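Local coordinates for Alr4995 protein (Nostoc sp., PDB 6LRG) that probably hydrolyses arginine to ornithine in its guanidine-modifying domain and probably carries the ornithine on toward proline in an NAD-binding Rossmann-type domain, at residues N219-E224 with G260-L265; D122-R127 with F173-N178; E39-L44 with T253-A258. All blocks are in the same frame, centred on the assembly; numbering follows the deposited sequence.

Interaction 1: residues N219-E224 with G260-L265; sequences NTVNVE and GAAKCL. With ORN (L-ornithine), chain E.
The backbone N-H of Lys-263 donates to Asn-219 O at 3.0 Å, meeting the carbonyl from above, about 71° out of its plane. The carboxamide of the same asparagine reaches the next residue: with CG anti to the backbone N (chi1 -157°), it lies against the start of the 262-265 turn. There Asn-219 ND2 gives Cys-264 SG a nearly straight bond of 3.1 Å, with the sulfur almost in the amide plane. The other close neighbour of the sulfur is the bound L-ornithine, probably the reaction product, for Cys-264 SG lies 3.0 Å from its NE. That is consistent with Cys-264 being the nucleophile of a guanidine-modifying enzyme, in which case Asn-219, through ND2, probably helps to place the sulfur. With an alanine here, Cys-264 SG would probably lose its amide donor and be freer to turn away from the ligand.

Ala-261 CB packs 3.9 Å from the carboxamide carbon Asn-219 CG, and the one apolar pair is Val-221 CG2 with Ala-262 CB at 4.2 Å. Around them, strand 221-223 pairs through Val-221 with Ile-228 of strand 226-229, helix 34-49 packs Leu-48 on Val-221 and Leu-44 on Leu-265, and helix 253-256 brings Leu-256 to Ala-261.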
loop_
_atom_site.group_PDB
_atom_site.type_symbol
_atom_site.label_atom_id
_atom_site.label_comp_id
_atom_site.label_asym_id
_atom_site.label_seq_id
_atom_site.Cartn_x
_atom_site.Cartn_y
_atom_site.Cartn_z
ATOM N N ASN B 219 -3.738 8.562 -44.019
ATOM C CA ASN B 219 -4.721 8.126 -44.992
ATOM C C ASN B 219 -4.818 9.173 -46.121
ATOM O O ASN B 219 -5.861 9.728 -46.453
ATOM C CB ASN B 219 -5.992 7.769 -44.185
ATOM C CG ASN B 219 -6.908 6.809 -44.890
ATOM O OD1 ASN B 219 -6.792 6.664 -46.031
ATOM N ND2 ASN B 219 -7.591 5.958 -44.143
ATOM N N THR B 220 -3.634 9.333 -46.718
ATOM C CA THR B 220 -3.249 10.352 -47.676
ATOM C C THR B 220 -2.987 9.763 -49.051
ATOM O O THR B 220 -2.265 8.770 -49.183
ATOM C CB THR B 220 -1.960 11.081 -47.198
ATOM O OG1 THR B 220 -2.308 12.175 -46.343
ATOM C CG2 THR B 220 -1.134 11.596 -48.362
ATOM N N VAL B 221 -3.589 10.378 -50.065
ATOM C CA VAL B 221 -3.304 10.050 -51.448
ATOM C C VAL B 221 -2.115 10.878 -51.884
ATOM O O VAL B 221 -2.087 12.088 -51.684
ATOM C CB VAL B 221 -4.512 10.325 -52.339
ATOM C CG1 VAL B 221 -4.192 10.021 -53.786
ATOM C CG2 VAL B 221 -5.688 9.502 -51.864
ATOM N N ASN B 222 -1.121 10.229 -52.463
ATOM C CA ASN B 222 0.055 10.944 -52.893
ATOM C C ASN B 222 0.244 10.817 -54.382
ATOM O O ASN B 222 0.566 9.743 -54.887
ATOM C CB ASN B 222 1.292 10.436 -52.159
ATOM C CG ASN B 222 2.572 10.944 -52.770
ATOM O OD1 ASN B 222 2.822 12.147 -52.781
ATOM N ND2 ASN B 222 3.395 10.029 -53.288
ATOM N N VAL B 223 0.034 11.916 -55.091
ATOM C CA VAL B 223 0.289 11.923 -56.517
ATOM C C VAL B 223 1.481 12.848 -56.797
ATOM O O VAL B 223 1.402 14.077 -56.654
ATOM C CB VAL B 223 -0.982 12.322 -57.311
ATOM C CG1 VAL B 223 -1.723 13.440 -56.615
ATOM C CG2 VAL B 223 -0.632 12.688 -58.744
ATOM N N GLU B 224 2.596 12.218 -57.171
ATOM C CA GLU B 224 3.912 12.858 -57.272
ATOM C C GLU B 224 4.196 13.777 -56.085
ATOM O O GLU B 224 4.358 13.307 -54.959
ATOM C CB GLU B 224 4.047 13.630 -58.589
ATOM C CG GLU B 224 3.250 13.042 -59.759
ATOM C CD GLU B 224 3.986 11.913 -60.489
ATOM O OE1 GLU B 224 5.186 11.683 -60.203
ATOM O OE2 GLU B 224 3.358 11.253 -61.351
ATOM N N GLY B 260 -12.903 5.391 -42.473
ATOM C CA GLY B 260 -11.966 5.676 -43.557
ATOM C C GLY B 260 -11.864 7.112 -44.050
ATOM O O GLY B 260 -12.742 7.934 -43.797
ATOM N N ALA B 261 -10.781 7.425 -44.757
ATOM C CA ALA B 261 -10.591 8.776 -45.283
ATOM C C ALA B 261 -10.135 8.756 -46.735
ATOM O O ALA B 261 -10.596 7.936 -47.533
ATOM C CB ALA B 261 -9.596 9.549 -44.434
ATOM N N ALA B 262 -9.222 9.661 -47.071
ATOM C CA ALA B 262 -8.848 9.863 -48.461
ATOM C C ALA B 262 -8.303 8.587 -49.090
ATOM O O ALA B 262 -8.831 8.159 -50.119
ATOM C CB ALA B 262 -7.838 11.005 -48.593
ATOM N N LYS B 263 -7.272 7.982 -48.488
ATOM C CA LYS B 263 -6.651 6.787 -49.079
ATOM C C LYS B 263 -7.687 5.685 -49.257
ATOM O O LYS B 263 -7.705 5.030 -50.289
ATOM C CB LYS B 263 -5.513 6.235 -48.220
ATOM C CG LYS B 263 -4.148 6.385 -48.685
ATOM C CD LYS B 263 -3.781 5.182 -49.451
ATOM C CE LYS B 263 -2.318 5.253 -49.734
ATOM N NZ LYS B 263 -1.824 3.957 -50.205
ATOM N N CYS B 264 -8.542 5.489 -48.252
ATOM C CA CYS B 264 -9.489 4.383 -48.246
ATOM C C CYS B 264 -10.489 4.465 -49.371
ATOM O O CYS B 264 -11.001 3.449 -49.840
ATOM C CB CYS B 264 -10.238 4.332 -46.922
ATOM S SG CYS B 264 -9.225 3.747 -45.595
ATOM N N LEU B 265 -10.771 5.690 -49.790
ATOM C CA LEU B 265 -11.737 5.934 -50.844
ATOM C C LEU B 265 -11.137 5.744 -52.246
ATOM O O LEU B 265 -11.855 5.818 -53.240
ATOM C CB LEU B 265 -12.308 7.341 -50.680
ATOM C CG LEU B 265 -13.201 7.480 -49.449
ATOM C CD1 LEU B 265 -13.438 8.943 -49.092
ATOM C CD2 LEU B 265 -14.513 6.745 -49.677
HETATM N N ORN E . -16.185 0.107 -42.808
HETATM C CA ORN E . -14.977 -0.282 -43.467
HETATM C CB ORN E . -13.966 0.846 -43.454
HETATM C CG ORN E . -12.720 0.430 -44.206
HETATM C CD ORN E . -11.810 1.621 -44.403
HETATM N NE ORN E . -10.470 1.184 -44.648
HETATM C C ORN E . -14.431 -1.503 -42.767
HETATM O O ORN E . -13.821 -2.402 -43.403
HETATM O OXT ORN E . -14.619 -1.627 -41.532
#

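Interaction 2: residues D122-R127 with F173-N178; sequences DALLDR and FCPLAN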
loop_
_atom_site.group_PDB
_atom_site.type_symbol
_atom_site.label_atom_id
_atom_site.label_comp_id
_atom_site.label_asym_id
_atom_site.label_seq_id
_atom_site.Cartn_x
_atom_site.Cartn_y
_atom_site.Cartn_z
ATOM N N ASP B 122 -4.532 -2.554 -46.536
ATOM C CA ASP B 122 -3.744 -3.186 -45.488
ATOM C C ASP B 122 -2.346 -3.527 -45.990
ATOM O O ASP B 122 -1.544 -4.085 -45.253
ATOM C CB ASP B 122 -4.443 -4.455 -44.982
ATOM C CG ASP B 122 -4.441 -4.574 -43.449
ATOM O OD1 ASP B 122 -3.985 -3.623 -42.768
ATOM O OD2 ASP B 122 -4.920 -5.617 -42.927
ATOM N N ALA B 123 -2.049 -3.201 -47.242
ATOM C CA ALA B 123 -0.754 -3.551 -47.810
ATOM C C ALA B 123 -0.286 -2.460 -48.749
ATOM O O ALA B 123 -0.864 -2.257 -49.818
ATOM C CB ALA B 123 -0.820 -4.889 -48.537
ATOM N N LEU B 124 0.775 -1.769 -48.352
ATOM C CA LEU B 124 1.173 -0.557 -49.042
ATOM C C LEU B 124 2.494 -0.688 -49.750
ATOM O O LEU B 124 3.486 -1.143 -49.186
ATOM C CB LEU B 124 1.211 0.607 -48.064
ATOM C CG LEU B 124 -0.225 1.038 -47.762
ATOM C CD1 LEU B 124 -0.295 2.419 -47.160
ATOM C CD2 LEU B 124 -0.995 1.018 -49.069
ATOM N N LEU B 125 2.489 -0.286 -51.011
ATOM C CA LEU B 125 3.665 -0.396 -51.844
ATOM C C LEU B 125 4.673 0.692 -51.490
ATOM O O LEU B 125 4.309 1.822 -51.160
ATOM C CB LEU B 125 3.269 -0.303 -53.307
ATOM C CG LEU B 125 3.843 -1.310 -54.289
ATOM C CD1 LEU B 125 3.771 -2.711 -53.732
ATOM C CD2 LEU B 125 3.066 -1.222 -55.594
ATOM N N ASP B 126 5.944 0.328 -51.518
ATOM C CA ASP B 126 6.999 1.330 -51.509
ATOM C C ASP B 126 6.931 2.066 -52.848
ATOM O O ASP B 126 6.908 1.429 -53.911
ATOM C CB ASP B 126 8.365 0.676 -51.282
ATOM C CG ASP B 126 9.510 1.660 -51.400
ATOM O OD1 ASP B 126 9.651 2.522 -50.502
ATOM O OD2 ASP B 126 10.274 1.549 -52.387
ATOM N N ARG B 127 6.878 3.394 -52.799
ATOM C CA ARG B 127 6.560 4.177 -53.994
ATOM C C ARG B 127 7.644 4.089 -55.066
ATOM O O ARG B 127 7.374 4.323 -56.241
ATOM C CB ARG B 127 6.293 5.620 -53.609
ATOM C CG ARG B 127 5.178 5.745 -52.586
ATOM C CD ARG B 127 3.810 5.864 -53.235
ATOM N NE ARG B 127 3.326 4.614 -53.811
ATOM C CZ ARG B 127 3.085 4.419 -55.104
ATOM N NH1 ARG B 127 2.639 3.243 -55.526
ATOM N NH2 ARG B 127 3.287 5.394 -55.978
ATOM N N PHE B 173 0.095 4.255 -41.808
ATOM C CA PHE B 173 1.324 4.005 -42.538
ATOM C C PHE B 173 1.149 4.521 -43.977
ATOM O O PHE B 173 0.122 4.247 -44.601
ATOM C CB PHE B 173 1.641 2.504 -42.489
ATOM C CG PHE B 173 3.003 2.138 -43.008
ATOM C CD1 PHE B 173 4.129 2.285 -42.208
ATOM C CD2 PHE B 173 3.154 1.620 -44.281
ATOM C CE1 PHE B 173 5.384 1.934 -42.678
ATOM C CE2 PHE B 173 4.399 1.263 -44.760
ATOM C CZ PHE B 173 5.524 1.419 -43.960
ATOM N N CYS B 174 2.117 5.280 -44.498
ATOM C CA CYS B 174 1.945 5.877 -45.834
ATOM C C CYS B 174 3.240 6.261 -46.568
ATOM O O CYS B 174 3.760 7.370 -46.402
ATOM C CB CYS B 174 1.047 7.120 -45.743
ATOM S SG CYS B 174 0.635 7.853 -47.362
ATOM N N PRO B 175 3.742 5.349 -47.412
ATOM C CA PRO B 175 4.894 5.573 -48.298
ATOM C C PRO B 175 4.671 6.728 -49.281
ATOM O O PRO B 175 3.666 6.749 -49.987
ATOM C CB PRO B 175 5.023 4.241 -49.049
ATOM C CG PRO B 175 4.335 3.237 -48.183
ATOM C CD PRO B 175 3.223 3.973 -47.500
ATOM N N LEU B 176 5.608 7.670 -49.328
ATOM C CA LEU B 176 5.486 8.850 -50.185
ATOM C C LEU B 176 6.543 8.870 -51.290
ATOM O O LEU B 176 7.307 7.915 -51.461
ATOM C CB LEU B 176 5.585 10.124 -49.347
ATOM C CG LEU B 176 4.533 10.318 -48.250
ATOM C CD1 LEU B 176 4.954 11.438 -47.316
ATOM C CD2 LEU B 176 3.147 10.596 -48.817
ATOM N N ALA B 177 6.587 9.965 -52.040
ATOM C CA ALA B 177 7.488 10.066 -53.184
ATOM C C ALA B 177 8.958 10.214 -52.769
ATOM O O ALA B 177 9.262 10.788 -51.715
ATOM C CB ALA B 177 7.071 11.228 -54.065
ATOM N N ASN B 178 9.853 9.691 -53.610
ATOM C CA ASN B 178 11.306 9.790 -53.409
ATOM C C ASN B 178 11.790 9.296 -52.046
ATOM O O ASN B 178 12.690 9.884 -51.449
ATOM C CB ASN B 178 11.786 11.232 -53.626
ATOM C CG ASN B 178 11.811 11.631 -55.099
ATOM O OD1 ASN B 178 11.326 10.895 -55.967
ATOM N ND2 ASN B 178 12.388 12.796 -55.388
HETATM O O HOH W 1 8.578 5.177 -50.490
#
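Leu-124 and Pro-175 pack between two edge strands of the alpha/beta propeller fold expected of the guanidine-modifying superfamily. Strand 123-125 ends one mixed sheet and strand 173-175 ends another. Their axes come within 7.1 Å and run 21° from parallel, which is too wide for main-chain pairing, and the segments share no direct hydrogen bond. Side chains and one water fill the seam instead.

The apolar part centres on Leu-124. With CG anti to the carbonyl carbon (chi1 -75°), the chain is directed at the other strand, and CD1 meets Pro-175 CD at 3.9 Å, the leucine crossing the proline at about a right angle. Lower on the same side chain, Leu-124 CB approaches the edge of the Phe-173 ring, 4.4 Å from CD2. Trp-133, on the neighbouring strand 132-136, meets that phenylalanine edge-to-face.

A second group of contacts sets carbon against carbonyl oxygen. Pro-175 CB lies 3.3 Å from Leu-125 O, and Arg-127 CG is 3.2 Å from Pro-175 O and equally near Leu-176 O. Bends at chi2 and chi3 fold the arginine chain over this backbone and leave Pro-175 O at the edge of the guanidinium, near its plane. The charge itself is answered elsewhere, by a salt bridge from Arg-127 NH1 to Glu-271.

The polar link is indirect. Asp-126, whose OD2 is salt-bridged to Arg-130, uses its other oxygen to hold a water that ties the two segments together: this water donates to Asp-126 OD1 at 2.9 Å and to Leu-176 O at 3.2 Å, and weakly accepts the N-H of Arg-127.

Interaction 3: residues E39-L44 with T253-A258; sequences EQWQGL and TEFLKA. With ORN (L-ornithine), chain E.
Gln-40 and Glu-254 form the shortest bond of this contact: the backbone N-H of Glu-254 donates to Gln-40 OE1 at 2.8 Å, with an angle of 159° at the hydrogen. The donor sits in the carbonyl plane, on a lone pair. At the other branch of the carboxamide, Gln-40 NE2 donates to Thr-253 OG1 at 3.1 Å, the hydroxyl lying somewhat off the amide plane. Thr-253 turns that hydroxyl between its backbone N and carbonyl carbon (chi1 80°), where it faces the amide nitrogen. Gln-40 itself is extended beyond CG and reaches from helix 34-49 to the opening of the short, weakly bonded helix around 253-256.

The Glu-254 carboxylate points its charge elsewhere. It accepts from the N-H of Ser-33, makes a salt bridge with Arg-36, and has a weaker one with Lys-257, whose NZ is 3.4 Å from Glu-254 OE2.

Next comes the packing. Phe-255 brings CZ to 4.0 Å from Trp-41 CB, and the two side chains run obliquely to each other. Tyr-45 stacks on Trp-41 and Tyr-15 leans on Phe-255, so the pair belongs to a larger aromatic cluster. Just beyond, Ala-258 O accepts a hydrogen bond of 3.1 Å from the amino N of L-ornithine and another from Asn-22.

One buried amide thus uses both its oxygen and its nitrogen on consecutive residues of a single turn. The main-chain N-H, which can only donate, sets the flip by requiring the oxygen, and the hydroxyl accommodates the nitrogen. The start of that short helix, leading to the ligand-binding carbonyl, is thereby tied to helix 34-49.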
loop_
_atom_site.group_PDB
_atom_site.type_symbol
_atom_site.label_atom_id
_atom_site.label_comp_id
_atom_site.label_asym_id
_atom_site.label_seq_id
_atom_site.Cartn_x
_atom_site.Cartn_y
_atom_site.Cartn_z
ATOM N N GLU B 39 -21.170 15.269 -51.133
ATOM C CA GLU B 39 -20.434 16.492 -51.448
ATOM C C GLU B 39 -18.973 16.440 -51.011
ATOM O O GLU B 39 -18.101 16.963 -51.702
ATOM C CB GLU B 39 -21.126 17.717 -50.834
ATOM C CG GLU B 39 -22.547 17.956 -51.371
ATOM C CD GLU B 39 -22.590 18.317 -52.866
ATOM O OE1 GLU B 39 -21.544 18.708 -53.446
ATOM O OE2 GLU B 39 -23.684 18.195 -53.464
ATOM N N GLN B 40 -18.691 15.807 -49.877
ATOM C CA GLN B 40 -17.296 15.611 -49.485
ATOM C C GLN B 40 -16.591 14.660 -50.455
ATOM O O GLN B 40 -15.438 14.884 -50.834
ATOM C CB GLN B 40 -17.200 15.080 -48.062
ATOM C CG GLN B 40 -17.476 16.109 -46.997
ATOM C CD GLN B 40 -17.642 15.483 -45.621
ATOM O OE1 GLN B 40 -17.506 14.266 -45.452
ATOM N NE2 GLN B 40 -17.940 16.316 -44.627
ATOM N N TRP B 41 -17.298 13.611 -50.867
ATOM C CA TRP B 41 -16.764 12.660 -51.840
ATOM C C TRP B 41 -16.419 13.356 -53.157
ATOM O O TRP B 41 -15.415 13.031 -53.794
ATOM C CB TRP B 41 -17.761 11.525 -52.088
ATOM C CG TRP B 41 -17.204 10.391 -52.902
ATOM C CD1 TRP B 41 -16.544 9.290 -52.430
ATOM C CD2 TRP B 41 -17.266 10.235 -54.328
ATOM N NE1 TRP B 41 -16.188 8.464 -53.470
ATOM C CE2 TRP B 41 -16.623 9.015 -54.644
ATOM C CE3 TRP B 41 -17.804 11.005 -55.366
ATOM C CZ2 TRP B 41 -16.501 8.550 -55.951
ATOM C CZ3 TRP B 41 -17.676 10.543 -56.673
ATOM C CH2 TRP B 41 -17.030 9.326 -56.952
ATOM N N GLN B 42 -17.246 14.320 -53.556
ATOM C CA GLN B 42 -16.992 15.079 -54.780
ATOM C C GLN B 42 -15.699 15.879 -54.671
ATOM O O GLN B 42 -14.922 15.940 -55.620
ATOM C CB GLN B 42 -18.165 16.017 -55.096
ATOM C CG GLN B 42 -19.415 15.318 -55.596
ATOM C CD GLN B 42 -19.234 14.714 -56.981
ATOM O OE1 GLN B 42 -18.432 15.204 -57.781
ATOM N NE2 GLN B 42 -19.988 13.652 -57.276
ATOM N N GLY B 43 -15.469 16.483 -53.509
ATOM C CA GLY B 43 -14.278 17.292 -53.299
ATOM C C GLY B 43 -13.026 16.494 -53.598
ATOM O O GLY B 43 -12.101 16.973 -54.258
ATOM N N LEU B 44 -13.013 15.254 -53.117
ATOM C CA LEU B 44 -11.917 14.331 -53.379
ATOM C C LEU B 44 -11.883 13.971 -54.851
ATOM O O LEU B 44 -10.849 14.073 -55.513
ATOM C CB LEU B 44 -12.070 13.069 -52.537
ATOM C CG LEU B 44 -10.907 12.092 -52.644
ATOM C CD1 LEU B 44 -9.604 12.808 -52.298
ATOM C CD2 LEU B 44 -11.142 10.898 -51.732
ATOM N N THR B 253 -15.074 14.167 -43.246
ATOM C CA THR B 253 -15.596 13.823 -41.929
ATOM C C THR B 253 -16.735 12.812 -41.975
ATOM O O THR B 253 -16.907 12.025 -41.046
ATOM C CB THR B 253 -16.074 15.094 -41.181
ATOM O OG1 THR B 253 -17.374 15.481 -41.648
ATOM C CG2 THR B 253 -15.090 16.245 -41.404
ATOM N N GLU B 254 -17.502 12.806 -43.056
ATOM C CA GLU B 254 -18.630 11.886 -43.138
ATOM C C GLU B 254 -18.162 10.441 -43.382
ATOM O O GLU B 254 -18.932 9.488 -43.223
ATOM C CB GLU B 254 -19.598 12.330 -44.230
ATOM C CG GLU B 254 -21.037 11.915 -43.981
ATOM C CD GLU B 254 -21.685 12.652 -42.818
ATOM O OE1 GLU B 254 -21.160 13.708 -42.397
ATOM O OE2 GLU B 254 -22.731 12.176 -42.324
ATOM N N PHE B 255 -16.893 10.274 -43.740
ATOM C CA PHE B 255 -16.364 8.936 -43.972
ATOM C C PHE B 255 -15.463 8.474 -42.824
ATOM O O PHE B 255 -15.313 7.267 -42.586
ATOM C CB PHE B 255 -15.630 8.890 -45.313
ATOM C CG PHE B 255 -16.538 9.124 -46.493
ATOM C CD1 PHE B 255 -17.289 8.084 -47.022
ATOM C CD2 PHE B 255 -16.668 10.389 -47.050
ATOM C CE1 PHE B 255 -18.137 8.299 -48.104
ATOM C CE2 PHE B 255 -17.513 10.609 -48.130
ATOM C CZ PHE B 255 -18.248 9.564 -48.654
ATOM N N LEU B 256 -14.892 9.424 -42.088
ATOM C CA LEU B 256 -14.220 9.087 -40.837
ATOM C C LEU B 256 -15.173 8.351 -39.899
ATOM O O LEU B 256 -14.732 7.702 -38.965
ATOM C CB LEU B 256 -13.683 10.329 -40.124
ATOM C CG LEU B 256 -12.604 11.216 -40.741
ATOM C CD1 LEU B 256 -11.674 11.746 -39.653
ATOM C CD2 LEU B 256 -11.830 10.485 -41.804
ATOM N N LYS B 257 -16.475 8.455 -40.156
ATOM C CA LYS B 257 -17.495 7.847 -39.309
ATOM C C LYS B 257 -17.804 6.396 -39.693
ATOM O O LYS B 257 -18.534 5.690 -38.986
ATOM C CB LYS B 257 -18.764 8.695 -39.355
ATOM C CG LYS B 257 -18.510 10.161 -38.951
ATOM C CD LYS B 257 -19.761 11.036 -38.995
ATOM C CE LYS B 257 -21.035 10.205 -39.116
ATOM N NZ LYS B 257 -22.245 11.068 -39.197
ATOM N N ALA B 258 -17.251 5.947 -40.816
ATOM C CA ALA B 258 -17.324 4.528 -41.147
ATOM C C ALA B 258 -15.961 3.891 -40.950
ATOM O O ALA B 258 -15.821 2.683 -41.041
ATOM C CB ALA B 258 -17.798 4.320 -42.553
HETATM N N ORN E . -16.185 0.107 -42.808
HETATM C CA ORN E . -14.977 -0.282 -43.467
HETATM C CB ORN E . -13.966 0.846 -43.454
HETATM C CG ORN E . -12.720 0.430 -44.206
HETATM C CD ORN E . -11.810 1.621 -44.403
HETATM N NE ORN E . -10.470 1.184 -44.648
HETATM C C ORN E . -14.431 -1.503 -42.767
HETATM O O ORN E . -13.821 -2.402 -43.403
HETATM O OXT ORN E . -14.619 -1.627 -41.532
#

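How the interactions relate
All three contacts lie in the guanidine-modifying region, on one side of the chain's centre. Interaction 1 sits in the middle, its centre about 11 Å from that of interaction 2 and about 12 Å from that of interaction 3; the outer two are about 22 Å apart between centres and do not touch. Along the chain, interaction 2 falls between 39-44 and 253-258 and closes before interaction 1 opens, whereas interactions 1 and 3 interleave, joined by a probable hydrogen bond from Gly-260 N to Phe-255 O. Lys-263 and Leu-124 join interactions 1 and 2 by packing. Interactions 1 and 3 both reach the same ornithine: the run 253-265 supplies Ala-258 O to its alpha-amino N and Cys-264 SG close to NE.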